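Local coordinates for outer membrane usher protein PapC (Escherichia coli, PDB 3L48) that takes part in exporting and assembling pilus subunits by forming the pore they cross in the outer membrane, the portion here being its C-terminal domain, at residues Ala12-Ala17 with Cys66-Pro71; Ala45-Val50 with Glu54-Asn59. All blocks are in the same frame, centred on the assembly; numbering follows the deposited sequence. Where two conformers were deposited one is given.

Contact 1 of 2, residues Ala12-Ala17 with Cys66-Pro71; sequences AILRLA and CQVNVP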
loop_
_atom_site.group_PDB
_atom_site.type_symbol
_atom_site.label_atom_id
_atom_site.label_comp_id
_atom_site.label_asym_id
_atom_site.label_seq_id
_atom_site.Cartn_x
_atom_site.Cartn_y
_atom_site.Cartn_z
ATOM N N ALA A 12 0.204 6.775 -2.038
ATOM C CA ALA A 12 -0.216 5.588 -2.775
ATOM C C ALA A 12 -1.699 5.594 -3.129
ATOM O O ALA A 12 -2.560 5.754 -2.262
ATOM C CB ALA A 12 0.138 4.324 -1.999
ATOM N N ILE A 13 -1.985 5.427 -4.415
ATOM C CA ILE A 13 -3.350 5.230 -4.872
ATOM C C ILE A 13 -3.573 3.730 -5.023
ATOM O O ILE A 13 -3.079 3.107 -5.963
ATOM C CB ILE A 13 -3.615 5.943 -6.212
ATOM C CG1 ILE A 13 -3.188 7.412 -6.132
ATOM C CG2 ILE A 13 -5.089 5.832 -6.600
ATOM C CD1 ILE A 13 -3.870 8.188 -5.025
ATOM N N LEU A 14 -4.304 3.151 -4.079
ATOM C CA LEU A 14 -4.498 1.707 -4.035
ATOM C C LEU A 14 -5.783 1.262 -4.727
ATOM O O LEU A 14 -6.866 1.778 -4.444
ATOM C CB LEU A 14 -4.529 1.227 -2.584
ATOM C CG LEU A 14 -3.326 1.523 -1.688
ATOM C CD1 LEU A 14 -3.674 1.222 -0.239
ATOM C CD2 LEU A 14 -2.128 0.711 -2.127
ATOM N N ARG A 15 -5.658 0.305 -5.640
ATOM C CA ARG A 15 -6.823 -0.333 -6.243
ATOM C C ARG A 15 -6.547 -1.816 -6.456
ATOM O O ARG A 15 -5.445 -2.197 -6.851
ATOM C CB ARG A 15 -7.204 0.332 -7.571
ATOM C CG ARG A 15 -7.527 1.815 -7.463
ATOM C CD ARG A 15 -8.468 2.263 -8.574
ATOM N NE ARG A 15 -9.841 1.826 -8.335
ATOM C CZ ARG A 15 -10.877 2.645 -8.199
ATOM N NH1 ARG A 15 -10.710 3.955 -8.287
ATOM N NH2 ARG A 15 -12.085 2.152 -7.981
ATOM N N LEU A 16 -7.545 -2.649 -6.183
ATOM C CA LEU A 16 -7.413 -4.084 -6.383
ATOM C C LEU A 16 -7.449 -4.401 -7.872
ATOM O O LEU A 16 -7.841 -3.559 -8.688
ATOM C CB LEU A 16 -8.506 -4.856 -5.639
ATOM C CG LEU A 16 -8.252 -5.132 -4.154
ATOM C CD1 LEU A 16 -8.294 -3.844 -3.349
ATOM C CD2 LEU A 16 -9.269 -6.131 -3.615
ATOM N N ALA A 17 -7.030 -5.614 -8.220
ATOM C CA ALA A 17 -7.039 -6.061 -9.608
ATOM C C ALA A 17 -8.434 -5.965 -10.219
ATOM O O ALA A 17 -8.578 -5.744 -11.421
ATOM C CB ALA A 17 -6.504 -7.492 -9.716
ATOM N N CYS A 66 -4.607 -8.336 0.276
ATOM C CA CYS A 66 -3.867 -8.262 -0.979
ATOM C C CYS A 66 -2.480 -7.671 -0.769
ATOM O O CYS A 66 -2.184 -7.113 0.288
ATOM C CB CYS A 66 -4.646 -7.457 -2.022
ATOM S SG CYS A 66 -5.494 -6.001 -1.369
ATOM N N GLN A 67 -1.631 -7.800 -1.781
ATOM C CA GLN A 67 -0.269 -7.299 -1.699
ATOM C C GLN A 67 0.081 -6.434 -2.899
ATOM O O GLN A 67 -0.471 -6.609 -3.985
ATOM C CB GLN A 67 0.722 -8.457 -1.559
ATOM C CG GLN A 67 0.608 -9.181 -0.230
ATOM C CD GLN A 67 1.664 -10.246 -0.036
ATOM O OE1 GLN A 67 2.146 -10.458 1.079
ATOM N NE2 GLN A 67 2.038 -10.919 -1.118
ATOM N N VAL A 68 0.997 -5.492 -2.683
ATOM C CA VAL A 68 1.461 -4.602 -3.736
ATOM C C VAL A 68 2.977 -4.675 -3.835
ATOM O O VAL A 68 3.660 -4.938 -2.849
ATOM C CB VAL A 68 1.055 -3.134 -3.463
ATOM C CG1 VAL A 68 -0.452 -3.018 -3.271
ATOM C CG2 VAL A 68 1.786 -2.608 -2.248
ATOM N N ASN A 69 3.495 -4.454 -5.036
ATOM C CA ASN A 69 4.931 -4.387 -5.249
ATOM C C ASN A 69 5.360 -2.944 -5.474
ATOM O O ASN A 69 5.032 -2.341 -6.497
ATOM C CB ASN A 69 5.340 -5.255 -6.442
ATOM C CG ASN A 69 4.937 -6.705 -6.272
ATOM O OD1 ASN A 69 4.344 -7.306 -7.167
ATOM N ND2 ASN A 69 5.255 -7.276 -5.116
ATOM N N VAL A 70 6.077 -2.385 -4.508
ATOM C CA VAL A 70 6.561 -1.018 -4.635
ATOM C C VAL A 70 7.648 -0.967 -5.697
ATOM O O VAL A 70 8.672 -1.636 -5.568
ATOM C CB VAL A 70 7.125 -0.493 -3.308
ATOM C CG1 VAL A 70 7.629 0.934 -3.475
ATOM C CG2 VAL A 70 6.064 -0.563 -2.218
ATOM N N PRO A 71 7.426 -0.179 -6.759
ATOM C CA PRO A 71 8.412 -0.066 -7.838
ATOM C C PRO A 71 9.803 0.273 -7.301
ATOM O O PRO A 71 9.930 0.999 -6.313
ATOM C CB PRO A 71 7.869 1.090 -8.685
ATOM C CG PRO A 71 6.398 1.068 -8.440
ATOM C CD PRO A 71 6.240 0.659 -7.002
#

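Contact 2 of 2, residues Ala45-Val50 with Glu54-Asn59; sequences AWLSGV and ETLSVN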
loop_
_atom_site.group_PDB
_atom_site.type_symbol
_atom_site.label_atom_id
_atom_site.label_comp_id
_atom_site.label_asym_id
_atom_site.label_seq_id
_atom_site.Cartn_x
_atom_site.Cartn_y
_atom_site.Cartn_z
ATOM N N ALA A 45 -3.559 6.025 0.408
ATOM C CA ALA A 45 -2.770 5.742 1.607
ATOM C C ALA A 45 -1.397 6.409 1.579
ATOM O O ALA A 45 -0.559 6.085 0.739
ATOM C CB ALA A 45 -2.614 4.238 1.807
ATOM N N TRP A 46 -1.170 7.335 2.505
ATOM C CA TRP A 46 0.151 7.929 2.676
ATOM C C TRP A 46 1.039 6.975 3.460
ATOM O O TRP A 46 0.738 6.632 4.605
ATOM C CB TRP A 46 0.047 9.266 3.408
ATOM C CG TRP A 46 -0.458 10.377 2.552
ATOM C CD1 TRP A 46 -1.187 10.262 1.399
ATOM C CD2 TRP A 46 -0.282 11.781 2.780
ATOM N NE1 TRP A 46 -1.469 11.509 0.895
ATOM C CE2 TRP A 46 -0.929 12.454 1.721
ATOM C CE3 TRP A 46 0.358 12.527 3.772
ATOM C CZ2 TRP A 46 -0.950 13.845 1.634
ATOM C CZ3 TRP A 46 0.334 13.906 3.680
ATOM C CH2 TRP A 46 -0.315 14.551 2.620
ATOM N N LEU A 47 2.131 6.544 2.842
ATOM C CA LEU A 47 3.017 5.568 3.461
ATOM C C LEU A 47 4.355 6.182 3.878
ATOM O O LEU A 47 5.009 6.869 3.091
ATOM C CB LEU A 47 3.248 4.392 2.514
ATOM C CG LEU A 47 1.985 3.754 1.930
ATOM C CD1 LEU A 47 2.345 2.745 0.854
ATOM C CD2 LEU A 47 1.153 3.102 3.020
ATOM N N SER A 48 4.750 5.930 5.121
ATOM C CA SER A 48 6.022 6.418 5.644
ATOM C C SER A 48 7.066 5.306 5.655
ATOM O O SER A 48 6.752 4.150 5.944
ATOM C CB SER A 48 5.848 6.955 7.069
ATOM O OG SER A 48 4.898 8.003 7.122
ATOM N N GLY A 49 8.306 5.666 5.340
ATOM C CA GLY A 49 9.432 4.755 5.455
ATOM C C GLY A 49 9.355 3.545 4.549
ATOM O O GLY A 49 9.767 2.450 4.931
ATOM N N VAL A 50 8.830 3.741 3.344
ATOM C CA VAL A 50 8.730 2.666 2.367
ATOM C C VAL A 50 10.076 2.409 1.701
ATOM O O VAL A 50 10.817 3.343 1.393
ATOM C CB VAL A 50 7.700 2.993 1.266
ATOM C CG1 VAL A 50 7.513 1.798 0.335
ATOM C CG2 VAL A 50 6.377 3.407 1.884
ATOM N N GLU A 54 10.136 -3.275 -2.283
ATOM C CA GLU A 54 9.588 -4.209 -1.304
ATOM C C GLU A 54 8.136 -4.570 -1.601
ATOM O O GLU A 54 7.473 -3.923 -2.411
ATOM C CB GLU A 54 9.712 -3.654 0.117
ATOM C CG GLU A 54 8.706 -2.571 0.458
ATOM C CD GLU A 54 8.721 -2.211 1.933
ATOM O OE1 GLU A 54 8.834 -3.132 2.770
ATOM O OE2 GLU A 54 8.612 -1.010 2.258
ATOM N N THR A 55 7.656 -5.617 -0.942
ATOM C CA THR A 55 6.268 -6.041 -1.067
ATOM C C THR A 55 5.486 -5.646 0.178
ATOM O O THR A 55 5.836 -6.035 1.291
ATOM C CB THR A 55 6.153 -7.567 -1.261
ATOM O OG1 THR A 55 6.826 -7.949 -2.466
ATOM C CG2 THR A 55 4.687 -7.987 -1.349
ATOM N N LEU A 56 4.431 -4.865 -0.013
ATOM C CA LEU A 56 3.592 -4.456 1.101
ATOM C C LEU A 56 2.321 -5.287 1.114
ATOM O O LEU A 56 1.840 -5.721 0.067
ATOM C CB LEU A 56 3.238 -2.972 0.998
ATOM C CG LEU A 56 4.397 -1.978 0.874
ATOM C CD1 LEU A 56 3.875 -0.548 0.935
ATOM C CD2 LEU A 56 5.437 -2.210 1.959
ATOM N N SER A 57 1.782 -5.518 2.303
ATOM C CA SER A 57 0.498 -6.190 2.422
ATOM C C SER A 57 -0.544 -5.212 2.953
ATOM O O SER A 57 -0.253 -4.387 3.821
ATOM C CB SER A 57 0.600 -7.424 3.321
ATOM O OG SER A 57 0.676 -7.054 4.682
ATOM N N VAL A 58 -1.751 -5.295 2.409
ATOM C CA VAL A 58 -2.850 -4.450 2.845
ATOM C C VAL A 58 -3.820 -5.287 3.663
ATOM O O VAL A 58 -4.350 -6.287 3.182
ATOM C CB VAL A 58 -3.577 -3.824 1.648
ATOM C CG1 VAL A 58 -4.697 -2.913 2.122
ATOM C CG2 VAL A 58 -2.584 -3.058 0.788
ATOM N N ASN A 59 -4.047 -4.878 4.905
ATOM C CA ASN A 59 -4.826 -5.690 5.827
ATOM C C ASN A 59 -6.148 -5.058 6.232
ATOM O O ASN A 59 -6.220 -3.860 6.505
ATOM C CB ASN A 59 -4.003 -5.987 7.083
ATOM C CG ASN A 59 -2.538 -6.215 6.777
ATOM O OD1 ASN A 59 -1.706 -5.321 6.959
ATOM N ND2 ASN A 59 -2.212 -7.410 6.298
HETATM O O HOH W 1 10.057 -0.199 4.533
#

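Contact 1 of 2, residues Ala12-Ala17 with Cys66-Pro71
L14 and L16 of residues 12-17 send their branched ends across to V68 and C66 of residues 66-71, one leucine to each partner. The two backbones stay well apart, with CA atoms 8.7 Å from each other at L14 and V68 and 7.7 Å at L16 and C66, so side chains alone bridge the gap. The deeper of the two meetings is that of L14 with V68. One methyl of the leucine, CD2, comes up to CG1 of V68 at 4.2 Å, and L82, A45 and V39 pack against the same leucine. Valine suits its place because its short fork stands directly over the interior, whereas leucine has the length to span what remains. This is how the space between the two sheets of an immunoglobulin-like β-sandwich is filled: strand 10-16 belongs to the three-stranded sheet and strand 64-69 to the four-stranded one. The second meeting lies nearer solvent on the leucine's side. In the conformer described, one of two modelled for C66, the sulfur SG rests against the fork of L16, 4.0 Å from CG, 4.1 Å from CD1 and 4.4 Å from CD2. L16 holds CG anti to its carbonyl carbon (chi1 -83°), which turns the fork back toward the cysteine although its CB does not point that way. C66 also forms a disulfide with C84, at the end of strand 78-84, so a covalent link joins the sheets where the leucine packs. Solvent approaches on this side: L16 remains partly exposed beside P22, and the intervening R15 extends over the outer surface of the sheet, its NH2 hydrogen-bonded to the carbonyl O of G19. On the opposite sheet Q67 and N69 have their side chains on the outer face, against S57 and T55 of strand 55-59, where polar groups can meet water, while V68 between them stays buried.

Contact 2 of 2, residues Ala45-Val50 with Glu54-Asn59
L47 and L56 meet tip to tip in the interior of the β-sandwich, an immunoglobulin-like Greek key fold in which strand 44-47 belongs to one sheet and strand 55-59 to the other. Their CD1 methyls are 3.6 Å apart. Both are long enough to reach the mid-plane, and each holds CG anti to its carbonyl carbon (chi1 -51° in L47, -55° in L56), which sends the two ends inward. Beyond the strand, G49 takes a positive phi of 63°, a backbone shape that glycine adopts readily, and the chain turns and brings V50 beside E54. The side chain of E54 can be followed outward. Its CB is directed at residues 45-50 but is still 5.9 Å from CG1 of V50. CG closes to 4.5 Å of that methyl, and the carboxylate carbon CD is beside it too. OE1 sits beside the CD2 methyl of L56, two residues further on. The side chain crosses that of V50 at about a right angle, bringing OE2 to 3.6 Å from CG1 of V50, and OE2 accepts a hydrogen bond from the backbone N of T51. A water also donates to OE2 at 2.8 Å and to the carbonyl O of G49 at 2.7 Å, linking the glutamate to the turn. A carboxylate is well chosen here, since this buried oxygen has two donors to serve it; the loop amide and the water would probably favour the charged form. V50 adds apolar cover between the two layers, its CG1 standing 4.4 Å from CD1 of L56.

Overall arrangement
From the N terminus, strand 10-16 enters the three-stranded sheet and supplies the first half of contact 1, whose partner follows some fifty residues later on strand 64-69. Inside that large loop lies contact 2, which closes a short one: after strand 44-47 the chain turns and crosses to the other sheet as strand 55-59. The contacts are therefore nested, and both span the same sandwich, their centres about 9 Å apart. Their strands are also neighbours within each sheet. A12 O and A45 N probably hydrogen bond in one, C66 O and V58 N in the other, so the two crossings form adjoining parts of one core.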